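Local coordinates for protein fimbrin (Schizosaccharomyces pombe, PDB 1RT8) that binds and cross-links actin filaments, taking part in cell polarity, cytokinesis, mating and spore formation, at residues A415-M420 against G441-D446; V447-G450 against Y455-Y458. All blocks are in the same frame, centred on the assembly; numbering follows the deposited sequence.

Contact 1 (A415-M420 against G441-D446); sequences AWANSM and GVFVLD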
ATOM      1  N   ALA A 415     -24.131   2.512 -19.089  1.00 26.54           N
ATOM      2  CA  ALA A 415     -25.410   1.821 -19.256  1.00 26.24           C
ATOM      3  C   ALA A 415     -25.494   0.593 -18.340  1.00 26.00           C
ATOM      4  O   ALA A 415     -26.556   0.302 -17.777  1.00 27.34           O
ATOM      5  CB  ALA A 415     -25.595   1.400 -20.716  1.00 25.48           C
ATOM      6  N   TRP A 416     -24.378  -0.123 -18.200  1.00 24.90           N
ATOM      7  CA  TRP A 416     -24.329  -1.299 -17.335  1.00 24.70           C
ATOM      8  C   TRP A 416     -24.508  -0.844 -15.894  1.00 24.45           C
ATOM      9  O   TRP A 416     -25.271  -1.436 -15.133  1.00 22.79           O
ATOM     10  CB  TRP A 416     -22.984  -2.013 -17.437  1.00 23.92           C
ATOM     11  CG  TRP A 416     -22.877  -3.202 -16.525  1.00 25.49           C
ATOM     12  CD1 TRP A 416     -23.297  -4.476 -16.786  1.00 25.14           C
ATOM     13  CD2 TRP A 416     -22.318  -3.230 -15.202  1.00 23.78           C
ATOM     14  NE1 TRP A 416     -23.027  -5.294 -15.718  1.00 25.21           N
ATOM     15  CE2 TRP A 416     -22.425  -4.557 -14.732  1.00 23.44           C
ATOM     16  CE3 TRP A 416     -21.733  -2.265 -14.373  1.00 22.58           C
ATOM     17  CZ2 TRP A 416     -21.965  -4.945 -13.469  1.00 24.96           C
ATOM     18  CZ3 TRP A 416     -21.272  -2.654 -13.114  1.00 24.92           C
ATOM     19  CH2 TRP A 416     -21.391  -3.982 -12.677  1.00 23.55           C
ATOM     20  N   ALA A 417     -23.787   0.209 -15.525  1.00 23.04           N
ATOM     21  CA  ALA A 417     -23.857   0.736 -14.167  1.00 24.90           C
ATOM     22  C   ALA A 417     -25.264   1.218 -13.822  1.00 25.30           C
ATOM     23  O   ALA A 417     -25.745   0.991 -12.707  1.00 26.60           O
ATOM     24  CB  ALA A 417     -22.846   1.872 -13.994  1.00 22.37           C
ATOM     25  N   ASN A 418     -25.925   1.882 -14.767  1.00 25.70           N
ATOM     26  CA  ASN A 418     -27.281   2.372 -14.531  1.00 26.03           C
ATOM     27  C   ASN A 418     -28.279   1.213 -14.365  1.00 26.10           C
ATOM     28  O   ASN A 418     -29.162   1.278 -13.510  1.00 27.48           O
ATOM     29  CB  ASN A 418     -27.738   3.295 -15.668  1.00 24.34           C
ATOM     30  CG  ASN A 418     -27.272   4.729 -15.481  1.00 27.44           C
ATOM     31  OD1 ASN A 418     -27.247   5.244 -14.362  1.00 24.74           O
ATOM     32  ND2 ASN A 418     -26.918   5.390 -16.581  1.00 25.54           N
ATOM     33  N   SER A 419     -28.134   0.168 -15.178  1.00 26.86           N
ATOM     34  CA  SER A 419     -29.005  -1.010 -15.114  1.00 29.00           C
ATOM     35  C   SER A 419     -28.926  -1.649 -13.736  1.00 28.63           C
ATOM     36  O   SER A 419     -29.940  -2.034 -13.162  1.00 28.23           O
ATOM     37  CB  SER A 419     -28.586  -2.052 -16.151  1.00 30.11           C
ATOM     38  OG  SER A 419     -28.693  -1.525 -17.456  1.00 40.45           O
ATOM     39  N   MET A 420     -27.705  -1.767 -13.225  1.00 25.71           N
ATOM     40  CA  MET A 420     -27.457  -2.345 -11.910  1.00 27.02           C
ATOM     41  C   MET A 420     -28.078  -1.466 -10.809  1.00 26.67           C
ATOM     42  O   MET A 420     -28.748  -1.967  -9.908  1.00 25.04           O
ATOM     43  CB  MET A 420     -25.941  -2.473 -11.705  1.00 29.12           C
ATOM     44  CG  MET A 420     -25.495  -3.768 -11.056  1.00 34.54           C
ATOM     45  SD  MET A 420     -26.160  -5.237 -11.862  1.00 32.79           S
ATOM     46  CE  MET A 420     -24.687  -6.162 -12.252  1.00 37.45           C
ATOM     47  N   GLY A 441     -22.055   9.693  -3.604  1.00 28.49           N
ATOM     48  CA  GLY A 441     -21.629   8.338  -3.317  1.00 27.34           C
ATOM     49  C   GLY A 441     -22.769   7.344  -3.247  1.00 27.68           C
ATOM     50  O   GLY A 441     -22.544   6.166  -2.986  1.00 28.92           O
ATOM     51  N   VAL A 442     -23.991   7.812  -3.484  1.00 28.35           N
ATOM     52  CA  VAL A 442     -25.169   6.951  -3.434  1.00 27.40           C
ATOM     53  C   VAL A 442     -25.252   6.050  -4.666  1.00 26.93           C
ATOM     54  O   VAL A 442     -25.542   4.858  -4.555  1.00 24.41           O
ATOM     55  CB  VAL A 442     -26.456   7.788  -3.339  1.00 27.84           C
ATOM     56  CG1 VAL A 442     -27.676   6.876  -3.296  1.00 29.49           C
ATOM     57  CG2 VAL A 442     -26.407   8.657  -2.100  1.00 28.46           C
ATOM     58  N   PHE A 443     -25.005   6.626  -5.839  1.00 25.31           N
ATOM     59  CA  PHE A 443     -25.035   5.864  -7.079  1.00 24.42           C
ATOM     60  C   PHE A 443     -24.167   4.603  -7.005  1.00 23.56           C
ATOM     61  O   PHE A 443     -24.622   3.519  -7.375  1.00 23.56           O
ATOM     62  CB  PHE A 443     -24.558   6.723  -8.252  1.00 24.40           C
ATOM     63  CG  PHE A 443     -24.553   5.995  -9.557  1.00 25.08           C
ATOM     64  CD1 PHE A 443     -25.748   5.628 -10.166  1.00 25.99           C
ATOM     65  CD2 PHE A 443     -23.351   5.635 -10.162  1.00 25.89           C
ATOM     66  CE1 PHE A 443     -25.748   4.909 -11.363  1.00 27.84           C
ATOM     67  CE2 PHE A 443     -23.341   4.922 -11.350  1.00 25.41           C
ATOM     68  CZ  PHE A 443     -24.541   4.555 -11.956  1.00 25.44           C
ATOM     69  N   VAL A 444     -22.922   4.732  -6.535  1.00 22.05           N
ATOM     70  CA  VAL A 444     -22.051   3.561  -6.454  1.00 21.66           C
ATOM     71  C   VAL A 444     -22.592   2.501  -5.497  1.00 22.00           C
ATOM     72  O   VAL A 444     -22.437   1.306  -5.739  1.00 19.45           O
ATOM     73  CB  VAL A 444     -20.583   3.932  -6.085  1.00 23.10           C
ATOM     74  CG1 VAL A 444     -19.976   4.775  -7.215  1.00 21.64           C
ATOM     75  CG2 VAL A 444     -20.518   4.677  -4.741  1.00 21.99           C
ATOM     76  N   LEU A 445     -23.241   2.929  -4.419  1.00 21.91           N
ATOM     77  CA  LEU A 445     -23.830   1.978  -3.486  1.00 21.83           C
ATOM     78  C   LEU A 445     -25.032   1.283  -4.172  1.00 21.17           C
ATOM     79  O   LEU A 445     -25.269   0.091  -3.956  1.00 22.23           O
ATOM     80  CB  LEU A 445     -24.252   2.692  -2.195  1.00 23.93           C
ATOM     81  CG  LEU A 445     -23.078   3.152  -1.321  1.00 24.84           C
ATOM     82  CD1 LEU A 445     -23.561   4.077  -0.224  1.00 25.63           C
ATOM     83  CD2 LEU A 445     -22.381   1.936  -0.719  1.00 23.06           C
ATOM     84  N   ASP A 446     -25.765   2.014  -5.013  1.00 21.89           N
ATOM     85  CA  ASP A 446     -26.896   1.424  -5.745  1.00 24.03           C
ATOM     86  C   ASP A 446     -26.405   0.385  -6.759  1.00 24.45           C
ATOM     87  O   ASP A 446     -27.054  -0.644  -6.976  1.00 22.78           O
ATOM     88  CB  ASP A 446     -27.693   2.489  -6.507  1.00 25.00           C
ATOM     89  CG  ASP A 446     -28.583   3.312  -5.607  1.00 25.77           C
ATOM     90  OD1 ASP A 446     -28.827   2.894  -4.460  1.00 26.37           O
ATOM     91  OD2 ASP A 446     -29.046   4.376  -6.059  1.00 29.44           O
TER
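Phe-443 lays the far end of its ring against Ala-417 and Asn-418, joining two helices of the fourth calponin-homology domain, an all-helical fold. The helical segments 415-420 and 442-446 approach to 9.5 Å between axes at 76°; the Phe-443 ring bridges them at one end of the crossing, while the backbones themselves touch at the other. Phe-443 has CG anti to its own backbone N (chi1 179°), which carries the ring from a CB pointing neither at nor away from helix 410-421 out to that helix. Followed outward, CB, CG and the two CD atoms meet nothing of 415-420 within 4.2 Å; contact starts at the CE atoms. CE2 has the methyl of Ala-417 beside it, CE1 lies 3.4 Å from OD1 of Asn-418, and CZ at the tip is 3.8 Å from CB of Ala-417. That methyl sits at the ring edge, near its plane, whereas OD1 approaches obliquely, with the amide and ring planes 70° apart. The amide oxygen is not left to the ring alone, since it accepts a hydrogen bond from the backbone N of Ile-430, whose side chain also touches Phe-443. With an alanine here, the Ala-417 methyl and the Asn-418 amide would probably lose the ring they rest on, opening a gap between the helices. The Asp-446 carboxylate turns to partners outside the two segments: OD2 accepts from Gly-427 N, and OD1 from Lys-426 N, with Tyr-458 OH as a further, probable partner of OD1. At the backbone end of the crossing, the carbonyl oxygens Met-420 O and Asp-446 O come within 3.6 Å, a polar approach with no hydrogen bond between them.

Contact 2 (V447-G450 against Y455-Y458); sequences VLHG and YVDY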
ATOM      1  N   VAL A 447     -25.271   0.669  -7.400  1.00 24.98           N
ATOM      2  CA  VAL A 447     -24.709  -0.269  -8.368  1.00 23.68           C
ATOM      3  C   VAL A 447     -24.398  -1.571  -7.631  1.00 23.68           C
ATOM      4  O   VAL A 447     -24.744  -2.660  -8.088  1.00 23.46           O
ATOM      5  CB  VAL A 447     -23.404   0.267  -8.978  1.00 23.37           C
ATOM      6  CG1 VAL A 447     -22.789  -0.783  -9.888  1.00 24.46           C
ATOM      7  CG2 VAL A 447     -23.680   1.543  -9.765  1.00 23.80           C
ATOM      8  N   LEU A 448     -23.746  -1.444  -6.478  1.00 20.81           N
ATOM      9  CA  LEU A 448     -23.375  -2.598  -5.670  1.00 21.05           C
ATOM     10  C   LEU A 448     -24.615  -3.342  -5.193  1.00 21.08           C
ATOM     11  O   LEU A 448     -24.610  -4.575  -5.064  1.00 21.58           O
ATOM     12  CB  LEU A 448     -22.528  -2.140  -4.476  1.00 19.51           C
ATOM     13  CG  LEU A 448     -21.110  -1.663  -4.824  1.00 19.59           C
ATOM     14  CD1 LEU A 448     -20.531  -0.774  -3.736  1.00 18.46           C
ATOM     15  CD2 LEU A 448     -20.234  -2.874  -5.030  1.00 19.49           C
ATOM     16  N   HIS A 449     -25.672  -2.586  -4.932  1.00 21.40           N
ATOM     17  CA  HIS A 449     -26.928  -3.156  -4.476  1.00 24.79           C
ATOM     18  C   HIS A 449     -27.524  -3.978  -5.609  1.00 26.02           C
ATOM     19  O   HIS A 449     -28.199  -4.984  -5.379  1.00 27.02           O
ATOM     20  CB  HIS A 449     -27.900  -2.048  -4.053  1.00 25.75           C
ATOM     21  CG  HIS A 449     -29.246  -2.562  -3.643  1.00 30.06           C
ATOM     22  ND1 HIS A 449     -30.317  -2.614  -4.511  1.00 31.10           N
ATOM     23  CD2 HIS A 449     -29.674  -3.117  -2.484  1.00 28.76           C
ATOM     24  CE1 HIS A 449     -31.344  -3.182  -3.904  1.00 30.33           C
ATOM     25  NE2 HIS A 449     -30.981  -3.497  -2.675  1.00 29.79           N
ATOM     26  N   GLY A 450     -27.277  -3.547  -6.841  1.00 25.41           N
ATOM     27  CA  GLY A 450     -27.787  -4.297  -7.972  1.00 25.08           C
ATOM     28  C   GLY A 450     -27.028  -5.601  -8.171  1.00 26.70           C
ATOM     29  O   GLY A 450     -27.591  -6.594  -8.635  1.00 29.75           O
ATOM     30  N   TYR A 455     -25.677  -7.156   0.306  1.00 30.12           N
ATOM     31  CA  TYR A 455     -24.519  -6.422   0.791  1.00 28.59           C
ATOM     32  C   TYR A 455     -24.750  -4.948   1.062  1.00 26.13           C
ATOM     33  O   TYR A 455     -23.940  -4.315   1.731  1.00 24.62           O
ATOM     34  CB  TYR A 455     -23.359  -6.563  -0.195  1.00 28.62           C
ATOM     35  CG  TYR A 455     -22.655  -7.896  -0.138  1.00 28.65           C
ATOM     36  CD1 TYR A 455     -23.136  -8.930   0.662  1.00 27.41           C
ATOM     37  CD2 TYR A 455     -21.489  -8.115  -0.869  1.00 25.93           C
ATOM     38  CE1 TYR A 455     -22.473 -10.145   0.734  1.00 29.75           C
ATOM     39  CE2 TYR A 455     -20.821  -9.322  -0.804  1.00 26.66           C
ATOM     40  CZ  TYR A 455     -21.312 -10.337  -0.002  1.00 28.93           C
ATOM     41  OH  TYR A 455     -20.640 -11.540   0.062  1.00 29.24           O
ATOM     42  N   VAL A 456     -25.838  -4.398   0.539  1.00 27.38           N
ATOM     43  CA  VAL A 456     -26.107  -2.986   0.726  1.00 28.07           C
ATOM     44  C   VAL A 456     -27.338  -2.739   1.593  1.00 30.49           C
ATOM     45  O   VAL A 456     -28.478  -2.895   1.150  1.00 27.89           O
ATOM     46  CB  VAL A 456     -26.276  -2.287  -0.634  1.00 29.50           C
ATOM     47  CG1 VAL A 456     -26.548  -0.801  -0.425  1.00 26.58           C
ATOM     48  CG2 VAL A 456     -24.998  -2.496  -1.494  1.00 26.58           C
ATOM     49  N   ASP A 457     -27.084  -2.362   2.842  1.00 31.27           N
ATOM     50  CA  ASP A 457     -28.137  -2.071   3.811  1.00 32.85           C
ATOM     51  C   ASP A 457     -28.306  -0.564   3.766  1.00 32.02           C
ATOM     52  O   ASP A 457     -27.450   0.169   4.254  1.00 32.04           O
ATOM     53  CB  ASP A 457     -27.688  -2.492   5.213  1.00 33.51           C
ATOM     54  CG  ASP A 457     -28.782  -2.324   6.255  1.00 34.45           C
ATOM     55  OD1 ASP A 457     -29.459  -1.277   6.246  1.00 32.55           O
ATOM     56  OD2 ASP A 457     -28.954  -3.244   7.085  1.00 37.15           O
ATOM     57  N   TYR A 458     -29.402  -0.092   3.188  1.00 32.58           N
ATOM     58  CA  TYR A 458     -29.597   1.342   3.079  1.00 34.60           C
ATOM     59  C   TYR A 458     -29.715   2.106   4.396  1.00 36.21           C
ATOM     60  O   TYR A 458     -29.725   3.339   4.405  1.00 34.81           O
ATOM     61  CB  TYR A 458     -30.778   1.644   2.157  1.00 35.03           C
ATOM     62  CG  TYR A 458     -30.432   1.399   0.708  1.00 35.79           C
ATOM     63  CD1 TYR A 458     -30.848   0.242   0.051  1.00 37.18           C
ATOM     64  CD2 TYR A 458     -29.652   2.311   0.004  1.00 37.28           C
ATOM     65  CE1 TYR A 458     -30.496   0.002  -1.278  1.00 38.92           C
ATOM     66  CE2 TYR A 458     -29.290   2.081  -1.320  1.00 38.27           C
ATOM     67  CZ  TYR A 458     -29.717   0.929  -1.955  1.00 38.70           C
ATOM     68  OH  TYR A 458     -29.369   0.714  -3.266  1.00 40.01           O
TER
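His-449 and Val-456 bring the end of helix 442-451 against the loop that follows it, their CA atoms only 5.3 Å apart. This is a local fold-back within the calponin-homology domain: the chain leaves the helix, turns, and returns across its last turns. The buried side is apolar and tightly packed. CG2 of Val-456 lies anti to its carbonyl carbon and reaches the helix backbone, 3.5 Å from His-449 N, while also meeting CB of Leu-448 at 3.9 Å. Leu-448 in turn packs on Ala-477 and Ile-480 of helix 467-483, so this side faces the domain interior.

The more solvent-accessible side holds two partly exposed rings, which nevertheless approach closely. His-449 and Tyr-458 have centroids 5.0 Å apart and planes at 55°, an oblique pair that is neither stacked nor edge-to-face. CE1 of Tyr-458 lies over one face of the imidazole, offset toward the rim and 3.4 Å from CD2 of His-449, and CB of Val-456 sits at the imidazole edge. The phenol oxygen comes within 3.2 Å of His-449 CB.

No hydrogen bond links the two segments; the direct contact between them is therefore van der Waals in kind, while the polar chemistry of Tyr-458 turns outside it, its OH probably hydrogen-bonded to Asp-446 OD1 and its ring in a cation-pi contact with Lys-426.

In the fold
Contacts 1 and 2 follow one another along the chain, the first closing before the second opens, and their centres lie 9 Å apart. Both use helix 442-451, which packs on helix 410-421 from Phe-443 through Val-447 to Ile-451, and on the loop leading to helix 467-483 through Leu-448 and His-449. They meet directly where Asp-446 OD1 and Tyr-458 OH, 2.5 Å apart, form a probable hydrogen bond, and where Met-420 CG packs 3.3 Å from Val-447 O. The centre of each contact lies about 27 Å from the centre of the chain. Helix 442-451 thus touches a helix before it and a loop after it within the fourth calponin-homology domain, part of the second actin-binding region.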